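Local coordinates for protein cellulase (Bacillus sp. BG-CS10, PDB 5E09) that probably hydrolyses internal beta-1,4-glucosidic bonds of cellulose, with a family 5 catalytic barrel followed by carbohydrate-binding modules, at residues L108-N116 with R151-N162. Numbering follows the deposited sequence.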
ATOM      1  N   LEU A 108     -18.507   1.003 -11.226  1.00 45.58           N
ATOM      2  CA  LEU A 108     -19.780   1.713 -11.078  1.00 44.84           C
ATOM      3  C   LEU A 108     -20.744   1.582 -12.275  1.00 58.68           C
ATOM      4  O   LEU A 108     -21.948   1.400 -12.096  1.00 53.86           O
ATOM      5  CB  LEU A 108     -19.528   3.193 -10.773  1.00 40.77           C
ATOM      6  CG  LEU A 108     -18.738   3.499  -9.499  1.00 54.34           C
ATOM      7  CD1 LEU A 108     -18.494   4.995  -9.364  1.00 36.39           C
ATOM      8  CD2 LEU A 108     -19.461   2.957  -8.276  1.00 44.41           C
ATOM      9  N   TRP A 109     -20.201   1.813 -13.482  1.00 41.99           N
ATOM     10  CA  TRP A 109     -20.969   1.745 -14.740  1.00 42.18           C
ATOM     11  C   TRP A 109     -20.238   1.347 -16.056  1.00 48.51           C
ATOM     12  O   TRP A 109     -20.871   1.292 -17.111  1.00 45.42           O
ATOM     13  CB  TRP A 109     -21.727   3.060 -14.959  1.00 37.50           C
ATOM     14  CG  TRP A 109     -20.832   4.257 -15.069  1.00 40.71           C
ATOM     15  CD1 TRP A 109     -20.402   5.055 -14.050  1.00 44.64           C
ATOM     16  CD2 TRP A 109     -20.258   4.791 -16.268  1.00 40.68           C
ATOM     17  NE1 TRP A 109     -19.594   6.053 -14.539  1.00 37.08           N
ATOM     18  CE2 TRP A 109     -19.490   5.914 -15.898  1.00 42.55           C
ATOM     19  CE3 TRP A 109     -20.316   4.430 -17.617  1.00 41.42           C
ATOM     20  CZ2 TRP A 109     -18.788   6.677 -16.827  1.00 38.86           C
ATOM     21  CZ3 TRP A 109     -19.619   5.190 -18.539  1.00 48.81           C
ATOM     22  CH2 TRP A 109     -18.865   6.301 -18.140  1.00 40.97           C
ATOM     23  N   ILE A 110     -18.935   1.070 -16.000  1.00 50.21           N
ATOM     24  CA  ILE A 110     -18.147   0.668 -17.167  1.00 42.22           C
ATOM     25  C   ILE A 110     -18.175  -0.858 -17.231  1.00 39.97           C
ATOM     26  O   ILE A 110     -18.231  -1.472 -18.296  1.00 42.96           O
ATOM     27  CB  ILE A 110     -16.690   1.152 -17.066  1.00 45.12           C
ATOM     28  CG1 ILE A 110     -16.644   2.674 -16.912  1.00 41.03           C
ATOM     29  CG2 ILE A 110     -15.897   0.712 -18.287  1.00 32.33           C
ATOM     30  CD1 ILE A 110     -15.244   3.234 -16.806  1.00 41.59           C
ATOM     31  N   TYR A 111     -18.138  -1.436 -16.034  1.00 47.18           N
ATOM     32  CA  TYR A 111     -18.177  -2.870 -15.748  1.00 42.61           C
ATOM     33  C   TYR A 111     -19.256  -3.646 -16.516  1.00 56.77           C
ATOM     34  O   TYR A 111     -19.115  -4.842 -16.768  1.00 46.38           O
ATOM     35  CB  TYR A 111     -18.373  -3.014 -14.235  1.00 53.15           C
ATOM     36  CG  TYR A 111     -18.593  -4.394 -13.672  1.00 64.60           C
ATOM     37  CD1 TYR A 111     -17.515  -5.190 -13.290  1.00 68.88           C
ATOM     38  CD2 TYR A 111     -19.876  -4.871 -13.439  1.00 65.03           C
ATOM     39  CE1 TYR A 111     -17.709  -6.446 -12.739  1.00 65.10           C
ATOM     40  CE2 TYR A 111     -20.079  -6.126 -12.887  1.00 79.25           C
ATOM     41  CZ  TYR A 111     -18.991  -6.908 -12.539  1.00 72.09           C
ATOM     42  OH  TYR A 111     -19.182  -8.154 -11.992  1.00 84.75           O
ATOM     43  N   ASN A 112     -20.318  -2.945 -16.904  1.00 48.79           N
ATOM     44  CA  ASN A 112     -21.525  -3.568 -17.434  1.00 49.21           C
ATOM     45  C   ASN A 112     -21.647  -3.509 -18.950  1.00 51.57           C
ATOM     46  O   ASN A 112     -22.736  -3.323 -19.482  1.00 65.40           O
ATOM     47  CB  ASN A 112     -22.750  -2.899 -16.816  1.00 50.86           C
ATOM     48  CG  ASN A 112     -23.319  -3.686 -15.668  1.00 70.53           C
ATOM     49  OD1 ASN A 112     -24.270  -4.450 -15.838  1.00 80.22           O
ATOM     50  ND2 ASN A 112     -22.735  -3.515 -14.484  1.00 75.47           N
HETATM   51  N   MSE A 113     -20.539  -3.679 -19.650  1.00 44.23           N
HETATM   52  CA  MSE A 113     -20.531  -3.412 -21.073  1.00 47.14           C
HETATM   53  C   MSE A 113     -21.146  -4.530 -21.900  1.00 54.24           C
HETATM   54  O   MSE A 113     -21.804  -4.269 -22.909  1.00 59.84           O
HETATM   55  CB  MSE A 113     -19.108  -3.157 -21.540  1.00 53.31           C
HETATM   56  CG  MSE A 113     -19.049  -2.125 -22.612  1.00 55.61           C
HETATM   57 SE   MSE A 113     -17.230  -1.714 -22.989  0.63 55.94          SE
HETATM   58  CE  MSE A 113     -17.533  -0.363 -24.337  1.00 57.10           C
ATOM     59  N   GLU A 114     -20.924  -5.767 -21.474  1.00 47.65           N
ATOM     60  CA  GLU A 114     -21.491  -6.934 -22.143  1.00 63.63           C
ATOM     61  C   GLU A 114     -23.005  -6.810 -22.327  1.00 63.13           C
ATOM     62  O   GLU A 114     -23.545  -7.172 -23.372  1.00 67.36           O
ATOM     63  CB  GLU A 114     -21.160  -8.200 -21.350  1.00 52.49           C
ATOM     64  CG  GLU A 114     -21.560  -9.497 -22.030  1.00 63.41           C
ATOM     65  CD  GLU A 114     -21.022 -10.720 -21.301  1.00 83.25           C
ATOM     66  OE1 GLU A 114     -20.310 -10.545 -20.290  1.00 73.79           O
ATOM     67  OE2 GLU A 114     -21.313 -11.856 -21.735  1.00 93.52           O
ATOM     68  N   HIS A 115     -23.679  -6.265 -21.321  1.00 48.07           N
ATOM     69  CA  HIS A 115     -25.133  -6.249 -21.301  1.00 50.37           C
ATOM     70  C   HIS A 115     -25.710  -4.844 -21.384  1.00 50.12           C
ATOM     71  O   HIS A 115     -26.891  -4.637 -21.117  1.00 62.36           O
ATOM     72  CB  HIS A 115     -25.636  -6.947 -20.036  1.00 48.82           C
ATOM     73  CG  HIS A 115     -25.180  -8.366 -19.915  1.00 53.97           C
ATOM     74  ND1 HIS A 115     -25.147  -9.231 -20.991  1.00 68.20           N
ATOM     75  CD2 HIS A 115     -24.714  -9.071 -18.858  1.00 58.24           C
ATOM     76  CE1 HIS A 115     -24.692 -10.405 -20.598  1.00 74.25           C
ATOM     77  NE2 HIS A 115     -24.422 -10.336 -19.305  1.00 77.28           N
ATOM     78  N   ASN A 116     -24.878  -3.881 -21.763  1.00 50.46           N
ATOM     79  CA  ASN A 116     -25.301  -2.487 -21.822  1.00 43.40           C
ATOM     80  C   ASN A 116     -24.461  -1.662 -22.791  1.00 52.40           C
ATOM     81  O   ASN A 116     -24.450  -0.430 -22.734  1.00 43.29           O
ATOM     82  CB  ASN A 116     -25.406  -1.910 -20.408  1.00 44.66           C
ATOM     83  CG  ASN A 116     -26.189  -0.616 -20.356  1.00 58.13           C
ATOM     84  OD1 ASN A 116     -26.973  -0.313 -21.256  1.00 61.94           O
ATOM     85  ND2 ASN A 116     -25.973   0.164 -19.299  1.00 52.10           N
ATOM     86  N   ARG A 151     -12.518  -3.828 -15.116  1.00 42.65           N
ATOM     87  CA  ARG A 151     -13.045  -5.155 -14.833  1.00 40.65           C
ATOM     88  C   ARG A 151     -14.433  -5.245 -15.459  1.00 41.87           C
ATOM     89  O   ARG A 151     -15.099  -4.229 -15.630  1.00 44.66           O
ATOM     90  CB  ARG A 151     -13.090  -5.407 -13.321  1.00 47.63           C
ATOM     91  CG  ARG A 151     -13.224  -6.866 -12.908  1.00 69.13           C
ATOM     92  CD  ARG A 151     -13.426  -6.994 -11.399  1.00 71.68           C
ATOM     93  NE  ARG A 151     -13.108  -5.749 -10.713  1.00 71.72           N
ATOM     94  CZ  ARG A 151     -13.978  -5.053  -9.988  1.00 86.26           C
ATOM     95  NH1 ARG A 151     -15.219  -5.495  -9.826  1.00 81.24           N
ATOM     96  NH2 ARG A 151     -13.594  -3.924  -9.411  1.00 87.31           N
ATOM     97  N   PHE A 152     -14.871  -6.441 -15.826  1.00 44.44           N
ATOM     98  CA  PHE A 152     -16.184  -6.575 -16.446  1.00 51.17           C
ATOM     99  C   PHE A 152     -16.963  -7.729 -15.855  1.00 48.99           C
ATOM    100  O   PHE A 152     -16.396  -8.587 -15.180  1.00 46.36           O
ATOM    101  CB  PHE A 152     -16.051  -6.740 -17.959  1.00 45.99           C
ATOM    102  CG  PHE A 152     -15.304  -5.620 -18.613  1.00 51.78           C
ATOM    103  CD1 PHE A 152     -15.955  -4.450 -18.966  1.00 42.33           C
ATOM    104  CD2 PHE A 152     -13.944  -5.722 -18.845  1.00 40.05           C
ATOM    105  CE1 PHE A 152     -15.265  -3.408 -19.554  1.00 42.23           C
ATOM    106  CE2 PHE A 152     -13.250  -4.685 -19.433  1.00 42.67           C
ATOM    107  CZ  PHE A 152     -13.911  -3.527 -19.792  1.00 39.93           C
ATOM    108  N   THR A 153     -18.267  -7.727 -16.122  1.00 59.98           N
ATOM    109  CA  THR A 153     -19.201  -8.691 -15.555  1.00 54.85           C
ATOM    110  C   THR A 153     -18.747 -10.117 -15.778  1.00 54.20           C
ATOM    111  O   THR A 153     -18.485 -10.543 -16.903  1.00 53.28           O
ATOM    112  CB  THR A 153     -20.616  -8.538 -16.139  1.00 67.70           C
ATOM    113  OG1 THR A 153     -20.973  -7.152 -16.181  1.00 68.22           O
ATOM    114  CG2 THR A 153     -21.620  -9.292 -15.274  1.00 73.52           C
ATOM    115  N   ARG A 154     -18.675 -10.849 -14.678  1.00 60.37           N
ATOM    116  CA  ARG A 154     -18.147 -12.204 -14.668  1.00 66.74           C
ATOM    117  C   ARG A 154     -19.219 -13.249 -14.984  1.00 80.02           C
ATOM    118  O   ARG A 154     -20.326 -13.197 -14.444  1.00 79.64           O
ATOM    119  CB  ARG A 154     -17.506 -12.456 -13.307  1.00 61.61           C
ATOM    120  CG  ARG A 154     -17.683 -13.817 -12.679  1.00 71.68           C
ATOM    121  CD  ARG A 154     -17.045 -13.748 -11.300  1.00 71.89           C
ATOM    122  NE  ARG A 154     -16.998 -15.020 -10.593  1.00 78.30           N
ATOM    123  CZ  ARG A 154     -16.136 -15.276  -9.615  1.00 92.56           C
ATOM    124  NH1 ARG A 154     -15.263 -14.344  -9.250  1.00 84.93           N
ATOM    125  NH2 ARG A 154     -16.140 -16.454  -9.003  1.00 87.17           N
ATOM    126  N   ASP A 155     -18.890 -14.171 -15.888  1.00 90.45           N
ATOM    127  CA  ASP A 155     -19.758 -15.299 -16.231  1.00 86.35           C
ATOM    128  C   ASP A 155     -18.999 -16.598 -15.999  1.00 91.95           C
ATOM    129  O   ASP A 155     -19.403 -17.430 -15.192  1.00 86.87           O
ATOM    130  CB  ASP A 155     -20.230 -15.230 -17.688  1.00 87.70           C
ATOM    131  CG  ASP A 155     -20.910 -13.917 -18.029  1.00 96.91           C
ATOM    132  OD1 ASP A 155     -21.367 -13.220 -17.099  1.00 87.73           O
ATOM    133  OD2 ASP A 155     -20.989 -13.585 -19.233  1.00100.47           O
ATOM    134  N   TRP A 156     -17.887 -16.749 -16.717  1.00108.00           N
ATOM    135  CA  TRP A 156     -17.027 -17.928 -16.620  1.00109.22           C
ATOM    136  C   TRP A 156     -15.699 -17.621 -15.931  1.00105.75           C
ATOM    137  O   TRP A 156     -14.617 -17.934 -16.446  1.00107.97           O
ATOM    138  CB  TRP A 156     -16.760 -18.493 -18.010  1.00103.36           C
ATOM    139  CG  TRP A 156     -15.940 -19.711 -18.002  1.00106.39           C
ATOM    140  CD1 TRP A 156     -16.378 -20.998 -17.888  1.00 98.51           C
ATOM    141  CD2 TRP A 156     -14.527 -19.775 -18.143  1.00116.67           C
ATOM    142  NE1 TRP A 156     -15.315 -21.866 -17.940  1.00107.47           N
ATOM    143  CE2 TRP A 156     -14.167 -21.137 -18.099  1.00114.68           C
ATOM    144  CE3 TRP A 156     -13.524 -18.814 -18.303  1.00107.47           C
ATOM    145  CZ2 TRP A 156     -12.852 -21.553 -18.206  1.00 97.27           C
ATOM    146  CZ3 TRP A 156     -12.230 -19.229 -18.403  1.00 98.42           C
ATOM    147  CH2 TRP A 156     -11.900 -20.586 -18.359  1.00 99.76           C
ATOM    148  N   GLY A 157     -15.789 -17.012 -14.757  1.00 91.31           N
ATOM    149  CA  GLY A 157     -14.607 -16.606 -14.027  1.00 96.46           C
ATOM    150  C   GLY A 157     -14.385 -15.114 -14.140  1.00 90.91           C
ATOM    151  O   GLY A 157     -15.129 -14.407 -14.821  1.00 78.87           O
ATOM    152  N   GLU A 158     -13.345 -14.639 -13.472  1.00 90.92           N
ATOM    153  CA  GLU A 158     -13.091 -13.213 -13.375  1.00 87.98           C
ATOM    154  C   GLU A 158     -12.489 -12.645 -14.665  1.00 91.12           C
ATOM    155  O   GLU A 158     -12.541 -11.438 -14.900  1.00 77.68           O
ATOM    156  CB  GLU A 158     -12.174 -12.946 -12.182  1.00 87.51           C
ATOM    157  CG  GLU A 158     -12.281 -11.549 -11.621  1.00 89.06           C
ATOM    158  CD  GLU A 158     -11.292 -11.325 -10.513  1.00 91.87           C
ATOM    159  OE1 GLU A 158     -10.141 -11.789 -10.652  1.00 94.75           O
ATOM    160  OE2 GLU A 158     -11.660 -10.695  -9.502  1.00 94.63           O
ATOM    161  N   ILE A 159     -11.915 -13.524 -15.488  1.00 91.30           N
ATOM    162  CA  ILE A 159     -11.311 -13.140 -16.768  1.00 79.05           C
ATOM    163  C   ILE A 159     -11.832 -14.017 -17.915  1.00 78.67           C
ATOM    164  O   ILE A 159     -11.909 -15.242 -17.778  1.00 83.97           O
ATOM    165  CB  ILE A 159      -9.761 -13.253 -16.735  1.00 72.74           C
ATOM    166  CG1 ILE A 159      -9.179 -12.626 -15.466  1.00 76.99           C
ATOM    167  CG2 ILE A 159      -9.152 -12.632 -17.970  1.00 63.03           C
ATOM    168  CD1 ILE A 159      -9.349 -11.132 -15.358  1.00 67.14           C
ATOM    169  N   GLN A 160     -12.194 -13.392 -19.034  1.00 90.90           N
ATOM    170  CA  GLN A 160     -12.580 -14.122 -20.248  1.00 84.02           C
ATOM    171  C   GLN A 160     -12.246 -13.305 -21.506  1.00 72.89           C
ATOM    172  O   GLN A 160     -11.729 -12.193 -21.405  1.00 78.26           O
ATOM    173  CB  GLN A 160     -14.070 -14.493 -20.199  1.00 74.64           C
ATOM    174  CG  GLN A 160     -14.978 -13.424 -19.589  1.00 81.51           C
ATOM    175  CD  GLN A 160     -16.297 -13.988 -19.063  1.00 83.04           C
ATOM    176  OE1 GLN A 160     -16.310 -14.948 -18.292  1.00 84.20           O
ATOM    177  NE2 GLN A 160     -17.410 -13.384 -19.471  1.00 77.80           N
ATOM    178  N   GLU A 161     -12.533 -13.859 -22.684  1.00 60.88           N
ATOM    179  CA  GLU A 161     -12.080 -13.280 -23.957  1.00 61.18           C
ATOM    180  C   GLU A 161     -12.776 -11.966 -24.335  1.00 63.19           C
ATOM    181  O   GLU A 161     -12.129 -10.983 -24.768  1.00 69.07           O
ATOM    182  CB  GLU A 161     -12.275 -14.297 -25.090  1.00 70.68           C
ATOM    183  CG  GLU A 161     -11.384 -15.536 -24.995  1.00 83.28           C
ATOM    184  CD  GLU A 161     -11.657 -16.554 -26.094  1.00 95.15           C
ATOM    185  OE1 GLU A 161     -12.663 -16.397 -26.822  1.00 84.02           O
ATOM    186  OE2 GLU A 161     -10.865 -17.516 -26.224  1.00 83.38           O
ATOM    187  N   ASN A 162     -14.098 -11.948 -24.182  1.00 60.31           N
ATOM    188  CA  ASN A 162     -14.860 -10.754 -24.514  1.00 57.19           C
ATOM    189  C   ASN A 162     -14.459  -9.595 -23.608  1.00 61.46           C
ATOM    190  O   ASN A 162     -14.628  -8.433 -23.974  1.00 71.96           O
ATOM    191  CB  ASN A 162     -16.374 -11.006 -24.431  1.00 60.69           C
ATOM    192  CG  ASN A 162     -16.795 -11.709 -23.150  1.00 66.09           C
ATOM    193  OD1 ASN A 162     -15.980 -11.964 -22.262  1.00 72.62           O
ATOM    194  ND2 ASN A 162     -18.083 -12.007 -23.043  1.00 66.45           N
TER
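The Tyr111 ring lies with one face on the backbone of Phe152 and Thr153, and Thr153 N sits 3.6 Å above that face, over its centre. Asn112 ND2 is at the edge of the same ring, in its plane. The Phe152 ring turns its edge to the carbonyls of Ile110 and Tyr111. The contact joins two beta-alpha loops of the (beta/alpha)8 barrel, after strands 97-100 and 142-145, the first including the end of helix 105-110. They lie at the C-terminal end of the barrel strands, the side where family 5 enzymes carry the active site. Tyr111 CG is anti to the backbone N (chi1 174°), which swings the ring over the 152-153 peptide. CZ then comes within 3.5 Å of Thr153 CA. With an alanine here, the 152-153 peptide would probably lose its aromatic cover and a gap would be likely beside Thr153. The selenium of Met113 approaches the Phe152 ring obliquely, 5.4 Å from its centroid, a Met-aromatic contact. Phe166 meets Phe152 edge-to-face, and Leu170 of the same helix, 161-181, also touches Phe152. On the outer side, the carboxylates of Glu114 and Asp155 approach from opposite directions, their planes 47° apart. Glu114 OE2 and Asp155 OD2 are 3.1 Å apart and would probably repel if both groups are charged. Tyr111 O takes two bonds from one residue: Thr153 N donates at 3.1 Å, bent to 140° at the hydrogen, and Thr153 OG1 donates at 3.0 Å from above the carbonyl plane.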